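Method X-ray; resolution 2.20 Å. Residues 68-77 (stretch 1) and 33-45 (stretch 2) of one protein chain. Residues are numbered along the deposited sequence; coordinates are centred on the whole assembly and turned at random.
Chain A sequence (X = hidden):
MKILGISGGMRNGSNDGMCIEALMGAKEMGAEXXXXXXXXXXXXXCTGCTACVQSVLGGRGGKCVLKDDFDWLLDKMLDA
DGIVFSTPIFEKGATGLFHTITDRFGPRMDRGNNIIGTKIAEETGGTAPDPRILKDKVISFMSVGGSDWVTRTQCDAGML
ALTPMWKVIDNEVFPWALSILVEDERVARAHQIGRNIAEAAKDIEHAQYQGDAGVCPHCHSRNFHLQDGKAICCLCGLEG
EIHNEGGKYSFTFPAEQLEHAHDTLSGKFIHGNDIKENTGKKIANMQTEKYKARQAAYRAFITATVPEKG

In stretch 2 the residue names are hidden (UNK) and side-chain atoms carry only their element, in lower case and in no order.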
ATOM      1  N   ASP A  68       7.054   2.292  16.463  1.00 19.60           N
ATOM      2  CA  ASP A  68       7.166   3.073  17.735  1.00 39.40           C
ATOM      3  C   ASP A  68       6.431   4.425  17.766  1.00 33.32           C
ATOM      4  O   ASP A  68       5.650   4.684  18.671  1.00 24.97           O
ATOM      5  CB  ASP A  68       8.618   3.332  18.080  1.00 40.40           C
ATOM      6  CG  ASP A  68       8.882   3.208  19.567  1.00 56.28           C
ATOM      7  OD1 ASP A  68       8.130   2.469  20.239  1.00 53.95           O
ATOM      8  OD2 ASP A  68       9.840   3.844  20.059  1.00 66.69           O
ATOM      9  N   ASP A  69       6.711   5.290  16.791  1.00 30.43           N
ATOM     10  CA  ASP A  69       5.777   6.337  16.381  1.00 20.50           C
ATOM     11  C   ASP A  69       4.751   5.835  15.374  1.00 21.94           C
ATOM     12  O   ASP A  69       3.942   6.627  14.882  1.00 22.74           O
ATOM     13  CB  ASP A  69       6.519   7.516  15.756  1.00 24.95           C
ATOM     14  CG  ASP A  69       7.246   8.364  16.782  1.00 30.05           C
ATOM     15  OD1 ASP A  69       6.733   8.481  17.914  1.00 28.33           O
ATOM     16  OD2 ASP A  69       8.325   8.911  16.445  1.00 32.53           O
ATOM     17  N   PHE A  70       4.776   4.546  15.044  1.00 19.79           N
ATOM     18  CA  PHE A  70       3.847   4.034  14.049  1.00 21.08           C
ATOM     19  C   PHE A  70       2.401   4.210  14.504  1.00 27.22           C
ATOM     20  O   PHE A  70       1.552   4.668  13.733  1.00 28.23           O
ATOM     21  CB  PHE A  70       4.158   2.567  13.741  1.00 19.16           C
ATOM     22  CG  PHE A  70       3.312   1.999  12.653  1.00 19.27           C
ATOM     23  CD1 PHE A  70       3.604   2.262  11.334  1.00 20.01           C
ATOM     24  CD2 PHE A  70       2.192   1.237  12.954  1.00 19.29           C
ATOM     25  CE1 PHE A  70       2.806   1.762  10.311  1.00 27.19           C
ATOM     26  CE2 PHE A  70       1.393   0.728  11.950  1.00 27.12           C
ATOM     27  CZ  PHE A  70       1.703   0.987  10.621  1.00 23.61           C
ATOM     28  N   ASP A  71       2.099   3.856  15.758  1.00 25.69           N
ATOM     29  CA  ASP A  71       0.728   3.999  16.235  1.00 26.47           C
ATOM     30  C   ASP A  71       0.259   5.441  16.109  1.00 21.60           C
ATOM     31  O   ASP A  71      -0.866   5.697  15.669  1.00 21.87           O
ATOM     32  CB  ASP A  71       0.605   3.514  17.683  1.00 24.12           C
ATOM     33  CG  ASP A  71       0.620   1.996  17.794  1.00 30.90           C
ATOM     34  OD1 ASP A  71       0.348   1.316  16.784  1.00 32.63           O
ATOM     35  OD2 ASP A  71       0.893   1.480  18.893  1.00 44.79           O
ATOM     36  N   TRP A  72       1.109   6.397  16.483  1.00 21.70           N
ATOM     37  CA  TRP A  72       0.775   7.802  16.269  1.00 26.82           C
ATOM     38  C   TRP A  72       0.493   8.079  14.796  1.00 23.98           C
ATOM     39  O   TRP A  72      -0.541   8.658  14.444  1.00 25.61           O
ATOM     40  CB  TRP A  72       1.910   8.680  16.784  1.00 30.23           C
ATOM     41  CG  TRP A  72       1.692  10.149  16.601  1.00 33.63           C
ATOM     42  CD1 TRP A  72       1.072  11.012  17.472  1.00 26.93           C
ATOM     43  CD2 TRP A  72       2.104  10.940  15.481  1.00 27.87           C
ATOM     44  NE1 TRP A  72       1.070  12.284  16.952  1.00 25.17           N
ATOM     45  CE2 TRP A  72       1.700  12.273  15.737  1.00 29.51           C
ATOM     46  CE3 TRP A  72       2.774  10.656  14.290  1.00 23.90           C
ATOM     47  CZ2 TRP A  72       1.941  13.311  14.843  1.00 23.33           C
ATOM     48  CZ3 TRP A  72       3.007  11.698  13.392  1.00 27.08           C
ATOM     49  CH2 TRP A  72       2.600  13.007  13.683  1.00 27.69           C
ATOM     50  N   LEU A  73       1.403   7.663  13.916  1.00 25.11           N
ATOM     51  CA  LEU A  73       1.190   7.877  12.484  1.00 26.01           C
ATOM     52  C   LEU A  73      -0.138   7.277  12.032  1.00 26.03           C
ATOM     53  O   LEU A  73      -0.912   7.913  11.309  1.00 28.32           O
ATOM     54  CB  LEU A  73       2.350   7.266  11.687  1.00 19.89           C
ATOM     55  CG  LEU A  73       2.328   7.352  10.155  1.00 19.56           C
ATOM     56  CD1 LEU A  73       2.217   8.792   9.699  1.00 19.85           C
ATOM     57  CD2 LEU A  73       3.565   6.676   9.542  1.00 18.93           C
ATOM     58  N   LEU A  74      -0.415   6.049  12.459  1.00 24.40           N
ATOM     59  CA  LEU A  74      -1.639   5.382  12.051  1.00 24.46           C
ATOM     60  C   LEU A  74      -2.873   6.145  12.516  1.00 24.82           C
ATOM     61  O   LEU A  74      -3.828   6.318  11.747  1.00 26.20           O
ATOM     62  CB  LEU A  74      -1.639   3.948  12.591  1.00 25.97           C
ATOM     63  CG  LEU A  74      -2.564   3.020  11.833  1.00 30.97           C
ATOM     64  CD1 LEU A  74      -2.183   3.110  10.384  1.00 26.74           C
ATOM     65  CD2 LEU A  74      -2.432   1.596  12.341  1.00 34.66           C
ATOM     66  N   ASP A  75      -2.881   6.603  13.774  1.00 22.54           N
ATOM     67  CA  ASP A  75      -4.003   7.409  14.248  1.00 26.37           C
ATOM     68  C   ASP A  75      -4.228   8.606  13.338  1.00 27.08           C
ATOM     69  O   ASP A  75      -5.372   8.947  13.021  1.00 25.34           O
ATOM     70  CB  ASP A  75      -3.781   7.891  15.687  1.00 33.60           C
ATOM     71  CG  ASP A  75      -3.800   6.771  16.704  1.00 58.31           C
ATOM     72  OD1 ASP A  75      -4.713   5.916  16.669  1.00 70.37           O
ATOM     73  OD2 ASP A  75      -2.894   6.748  17.565  1.00 71.77           O
ATOM     74  N   LYS A  76      -3.149   9.265  12.914  1.00 23.00           N
ATOM     75  CA  LYS A  76      -3.304  10.433  12.050  1.00 23.77           C
ATOM     76  C   LYS A  76      -3.915  10.038  10.718  1.00 28.11           C
ATOM     77  O   LYS A  76      -4.802  10.727  10.202  1.00 29.78           O
ATOM     78  CB  LYS A  76      -1.960  11.131  11.817  1.00 22.55           C
ATOM     79  CG  LYS A  76      -1.213  11.602  13.065  1.00 29.77           C
ATOM     80  CD  LYS A  76      -1.974  12.656  13.853  1.00 33.68           C
ATOM     81  CE  LYS A  76      -2.236  13.884  13.032  1.00 35.83           C
ATOM     82  NZ  LYS A  76      -2.697  14.999  13.904  1.00 36.48           N
HETATM   83  N   MSE A  77      -3.452   8.938  10.139  1.00 22.16           N
HETATM   84  CA  MSE A  77      -3.985   8.520   8.861  1.00 24.12           C
HETATM   85  C   MSE A  77      -5.461   8.154   8.987  1.00 24.51           C
HETATM   86  O   MSE A  77      -6.241   8.429   8.086  1.00 24.54           O
HETATM   87  CB  MSE A  77      -3.185   7.356   8.308  1.00 21.36           C
HETATM   88  CG  MSE A  77      -1.751   7.719   8.027  1.00 26.11           C
HETATM   89 SE   MSE A  77      -0.627   6.167   7.594  1.00 36.16          SE
HETATM   90  CE  MSE A  77      -0.921   6.080   5.654  1.00 27.17           C
ATOM     91  N   UNK A  33      -5.887  20.922   5.819  1.00 32.54           N
ATOM     92  CA  UNK A  33      -4.707  20.161   5.441  1.00 32.31           C
ATOM     93  C   UNK A  33      -3.778  20.018   6.631  1.00 28.09           C
ATOM     94  O   UNK A  33      -3.753  20.848   7.545  1.00 31.30           O
ATOM     95  c   UNK A  33      -4.767  20.659   2.989  1.00 26.80           C
ATOM     96  c   UNK A  33      -3.613  22.254   4.544  1.00 27.09           C
ATOM     97  c   UNK A  33      -3.951  20.792   4.250  1.00 28.62           C
ATOM     98  N   UNK A  34      -3.008  18.940   6.600  1.00 28.40           N
ATOM     99  CA  UNK A  34      -1.993  18.653   7.592  1.00 26.69           C
ATOM    100  C   UNK A  34      -0.844  17.939   6.892  1.00 26.16           C
ATOM    101  O   UNK A  34      -1.048  17.199   5.922  1.00 25.63           O
ATOM    102  c   UNK A  34      -1.587  17.454   9.837  1.00 32.93           C
ATOM    103  c   UNK A  34      -2.575  17.800   8.728  1.00 24.79           C
ATOM    104  o   UNK A  34      -3.420  16.272  10.847  1.00 43.65           O
ATOM    105  o   UNK A  34      -1.584  16.506  12.032  1.00 50.19           O
ATOM    106  c   UNK A  34      -2.246  16.688  10.988  1.00 46.75           C
ATOM    107  N   UNK A  35       0.366  18.154   7.395  1.00 24.56           N
ATOM    108  CA  UNK A  35       1.570  17.622   6.772  1.00 22.73           C
ATOM    109  C   UNK A  35       2.375  16.855   7.806  1.00 25.56           C
ATOM    110  O   UNK A  35       2.552  17.331   8.931  1.00 24.49           O
ATOM    111  c   UNK A  35       3.712  18.334   5.599  1.00 23.69           C
ATOM    112  c   UNK A  35       2.399  18.762   6.172  1.00 23.29           C
ATOM    113  c   UNK A  35       6.103  18.502   5.561  1.00 21.64           C
ATOM    114  c   UNK A  35       4.889  18.870   6.087  1.00 22.19           C
ATOM    115  c   UNK A  35       6.163  17.586   4.539  1.00 21.11           C
ATOM    116  c   UNK A  35       5.001  17.036   4.039  1.00 22.22           C
ATOM    117  c   UNK A  35       3.774  17.424   4.559  1.00 23.33           C
ATOM    118  N   UNK A  36       2.853  15.670   7.430  1.00 21.55           N
ATOM    119  CA  UNK A  36       3.732  14.869   8.277  1.00 23.36           C
ATOM    120  C   UNK A  36       5.006  14.554   7.496  1.00 23.96           C
ATOM    121  O   UNK A  36       4.949  14.007   6.388  1.00 22.89           O
ATOM    122  c   UNK A  36       1.235  12.666  10.327  1.00 21.49           C
ATOM    123  c   UNK A  36       1.995  13.907   9.817  1.00 21.58           C
ATOM    124  c   UNK A  36       4.074  12.635   9.371  1.00 20.41           C
ATOM    125  c   UNK A  36       3.055  13.577   8.767  1.00 20.91           C
ATOM    126  N   UNK A  37       6.150  14.909   8.073  1.00 25.67           N
ATOM    127  CA  UNK A  37       7.462  14.613   7.512  1.00 20.81           C
ATOM    128  C   UNK A  37       8.007  13.377   8.228  1.00 22.00           C
ATOM    129  O   UNK A  37       8.229  13.414   9.438  1.00 26.18           O
ATOM    130  c   UNK A  37       8.389  15.819   7.690  1.00 20.53           C
ATOM    131  c   UNK A  37      10.262  15.084   6.171  1.00 24.11           C
ATOM    132  n   UNK A  37      10.523  14.857   4.889  1.00 19.26           N
ATOM    133  o   UNK A  37      10.798  14.452   7.083  1.00 24.96           O
ATOM    134  c   UNK A  37       9.254  16.161   6.473  1.00 20.14           C
ATOM    135  N   UNK A  38       8.205  12.277   7.495  1.00 23.63           N
ATOM    136  CA  UNK A  38       8.517  11.014   8.169  1.00 21.76           C
ATOM    137  C   UNK A  38       9.897  10.991   8.822  1.00 19.36           C
ATOM    138  O   UNK A  38      10.119  10.159   9.711  1.00 21.60           O
ATOM    139  c   UNK A  38       7.050   8.315   5.686  1.00 17.94           C
ATOM    140  c   UNK A  38       6.051   9.218   7.818  1.00 18.69           C
ATOM    141  c   UNK A  38       7.012   9.494   6.663  1.00 20.46           C
ATOM    142  c   UNK A  38       8.409   9.835   7.201  1.00 19.33           C
ATOM    143  N   UNK A  39      10.829  11.847   8.391  1.00 18.74           N
ATOM    144  CA  UNK A  39      12.122  11.910   9.054  1.00 22.39           C
ATOM    145  C   UNK A  39      12.008  12.372  10.509  1.00 26.69           C
ATOM    146  O   UNK A  39      12.935  12.148  11.286  1.00 23.33           O
ATOM    147  o   UNK A  39      14.371  10.455   7.321  1.00 24.22           O
ATOM    148  c   UNK A  39      13.663  11.084   6.551  1.00 29.25           C
ATOM    149  c   UNK A  39      13.092  12.843   8.316  1.00 26.49           C
ATOM    150  c   UNK A  39      13.322  12.537   6.822  1.00 28.89           C
ATOM    151  n   UNK A  39      13.143  10.540   5.454  1.00 29.47           N
ATOM    152  N   UNK A  40      10.910  13.026  10.893  1.00 22.81           N
ATOM    153  CA  UNK A  40      10.704  13.405  12.287  1.00 26.09           C
ATOM    154  C   UNK A  40      10.231  12.247  13.147  1.00 25.38           C
ATOM    155  O   UNK A  40      10.088  12.421  14.357  1.00 28.42           O
ATOM    156  c   UNK A  40      10.156  15.823  11.806  1.00 30.01           C
ATOM    157  c   UNK A  40       9.675  14.538  12.410  1.00 24.35           C
ATOM    158  n   UNK A  40       9.237  16.609  11.262  1.00 30.95           N
ATOM    159  o   UNK A  40      11.345  16.110  11.818  1.00 31.76           O
ATOM    160  N   UNK A  41       9.960  11.091  12.558  1.00 24.66           N
ATOM    161  CA  UNK A  41       9.324   9.978  13.250  1.00 26.67           C
ATOM    162  C   UNK A  41      10.330   8.854  13.450  1.00 28.39           C
ATOM    163  O   UNK A  41      11.264   8.688  12.658  1.00 30.47           O
ATOM    164  c   UNK A  41       8.114   9.457  12.463  1.00 29.74           C
ATOM    165  c   UNK A  41       5.800   9.657  11.496  1.00 22.95           C
ATOM    166  c   UNK A  41       6.684   9.944  12.723  1.00 32.62           C
ATOM    167  c   UNK A  41       6.611  11.397  13.079  1.00 27.61           C
ATOM    168  N   UNK A  42      10.154   8.105  14.529  1.00 25.84           N
ATOM    169  CA  UNK A  42      10.947   6.908  14.769  1.00 21.64           C
ATOM    170  C   UNK A  42      10.038   5.715  14.530  1.00 24.38           C
ATOM    171  O   UNK A  42       9.057   5.512  15.257  1.00 28.32           O
ATOM    172  c   UNK A  42      12.586   3.662  17.498  1.00 47.39           C
ATOM    173  n   UNK A  42      13.491   3.788  16.542  1.00 45.70           N
ATOM    174  c   UNK A  42      12.230   5.583  16.481  1.00 44.89           C
ATOM    175  c   UNK A  42      13.290   4.979  15.892  1.00 45.16           C
ATOM    176  n   UNK A  42      11.803   4.727  17.473  1.00 53.77           N
ATOM    177  c   UNK A  42      11.540   6.874  16.175  1.00 30.45           C
ATOM    178  N   UNK A  43      10.360   4.933  13.508  1.00 18.51           N
ATOM    179  CA  UNK A  43       9.566   3.778  13.129  1.00 25.04           C
ATOM    180  C   UNK A  43      10.512   2.597  12.956  1.00 28.20           C
ATOM    181  O   UNK A  43      11.423   2.645  12.122  1.00 26.58           O
ATOM    182  c   UNK A  43       7.764   5.172  12.103  1.00 21.62           C
ATOM    183  c   UNK A  43       7.132   5.688  10.873  1.00 24.31           C
ATOM    184  c   UNK A  43       8.758   4.048  11.846  1.00 28.92           C
ATOM    185  c   UNK A  43       8.003   2.825  11.412  1.00 25.95           C
ATOM    186  N   UNK A  44      10.302   1.552  13.753  1.00 26.11           N
ATOM    187  CA  UNK A  44      11.119   0.343  13.710  1.00 19.30           C
ATOM    188  C   UNK A  44      10.618  -0.613  12.638  1.00 23.63           C
ATOM    189  O   UNK A  44       9.435  -0.608  12.279  1.00 17.62           O
ATOM    190  c   UNK A  44      11.667   0.392  16.218  1.00 33.47           C
ATOM    191  c   UNK A  44      13.158   0.218  16.332  1.00 54.46           C
ATOM    192  c   UNK A  44      11.087  -0.382  15.058  1.00 22.85           C
ATOM    193  o   UNK A  44      13.892   1.220  16.202  1.00 63.51           O
ATOM    194  o   UNK A  44      13.599  -0.929  16.541  1.00 63.39           O
ATOM    195  N   UNK A  45      11.528  -1.458  12.149  1.00 20.49           N
ATOM    196  CA  UNK A  45      11.163  -2.481  11.176  1.00 17.35           C
ATOM    197  C   UNK A  45      10.197  -3.493  11.786  1.00 25.21           C
ATOM    198  O   UNK A  45      10.237  -3.788  12.982  1.00 28.47           O
ATOM    199  n   UNK A  45      13.281  -2.269   8.517  1.00 24.90           N
ATOM    200  c   UNK A  45      12.410  -3.231  10.678  1.00 17.02           C
ATOM    201  c   UNK A  45      13.359  -2.389   9.883  1.00 16.82           C
ATOM    202  c   UNK A  45      14.237  -1.464   8.089  1.00 18.82           C
ATOM    203  c   UNK A  45      14.414  -1.632  10.265  1.00 16.91           C
ATOM    204  n   UNK A  45      14.939  -1.066   9.130  1.00 20.65           N
TER
HETATM  205  O   HOH W   1      -5.323  13.519  10.610  1.00 37.99           O

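Position 33 carries three carbons, one bearing the other two, and stays out of reach of stretch 1; a side chain branched at CB is V33, a shape common in strands. Position 34 has three carbons, the third carrying two oxygens. One oxygen lies 2.6 Å from K76 NZ, so this is E34, whose carboxylate answers the lysine's charge in a salt bridge, although OE2 is crowded in the model and its place is less sure. At position 35 one carbon leads to a ring of six carbons: F35, out of reach of the helix. Position 36 has four carbons, forked at the first, with one arm two carbons long, and the end of that arm lies against W72, L73 and K76. This is I36: CD1 is 3.6 Å from W72 CH2, 3.8 Å from K76 CG and 4.0 Å from L73 CD1, so one methyl touches three helix side chains.

Position 37 shows three carbons, the third with one oxygen and one nitrogen, and does not reach stretch 1: Q37. Position 38 has four carbons forked at the second, and an end carbon approaches L73. It is L38, an apolar residue suited to this buried place, with CD2 4.0 Å from L73 CD2. Position 39 repeats the pattern of 37, also out of reach: Q39, whose N donates to Q37 OE1 at 2.9 Å. Position 40, two carbons with an oxygen and a nitrogen on the second, is N40, an exposed amide that stays clear of stretch 1.

Position 41 again has four carbons forked at the second, its two end carbons against W72 and L73. L41 offers both apolar branches, CD1 3.6 Å from W72 CZ3 and CD2 4.1 Å from L73 CD1. Position 42 bears one carbon, then a five-membered ring of three carbons and two nitrogens, one nitrogen near the D68 carboxylate. H42 can donate there: ND1 gives D68 OD2 a weak hydrogen bond at 3.4 Å, near the ring plane. Position 43 has four carbons forked at the first, with one longer arm, set against L73 and F70: I43, whose apolar arms place CD1 3.9 Å from L73 CD2 and CG2 4.4 Å from F70 CD1. Position 44, three carbons ending in two oxygens, is E44, whose OE1 accepts a weak bond from H42 NE2 at 2.6 Å. Position 45, one carbon then a five-membered ring of three carbons and two nitrogens, is H45, beyond reach, its polar ring suited to an exposed site.

The contact is polar at both ends and greasy between. At one end, H42 N donates to D69 OD2 and D69 N to H42 O, both at 2.8 Å, tying the loop to the residue just ahead of the helix; at the other stands the K76–E34 bridge. Between them, L73 packs against I36, L38, L41 and I43.

Stretch 2 33-45: VEFIQLQNLHIEH
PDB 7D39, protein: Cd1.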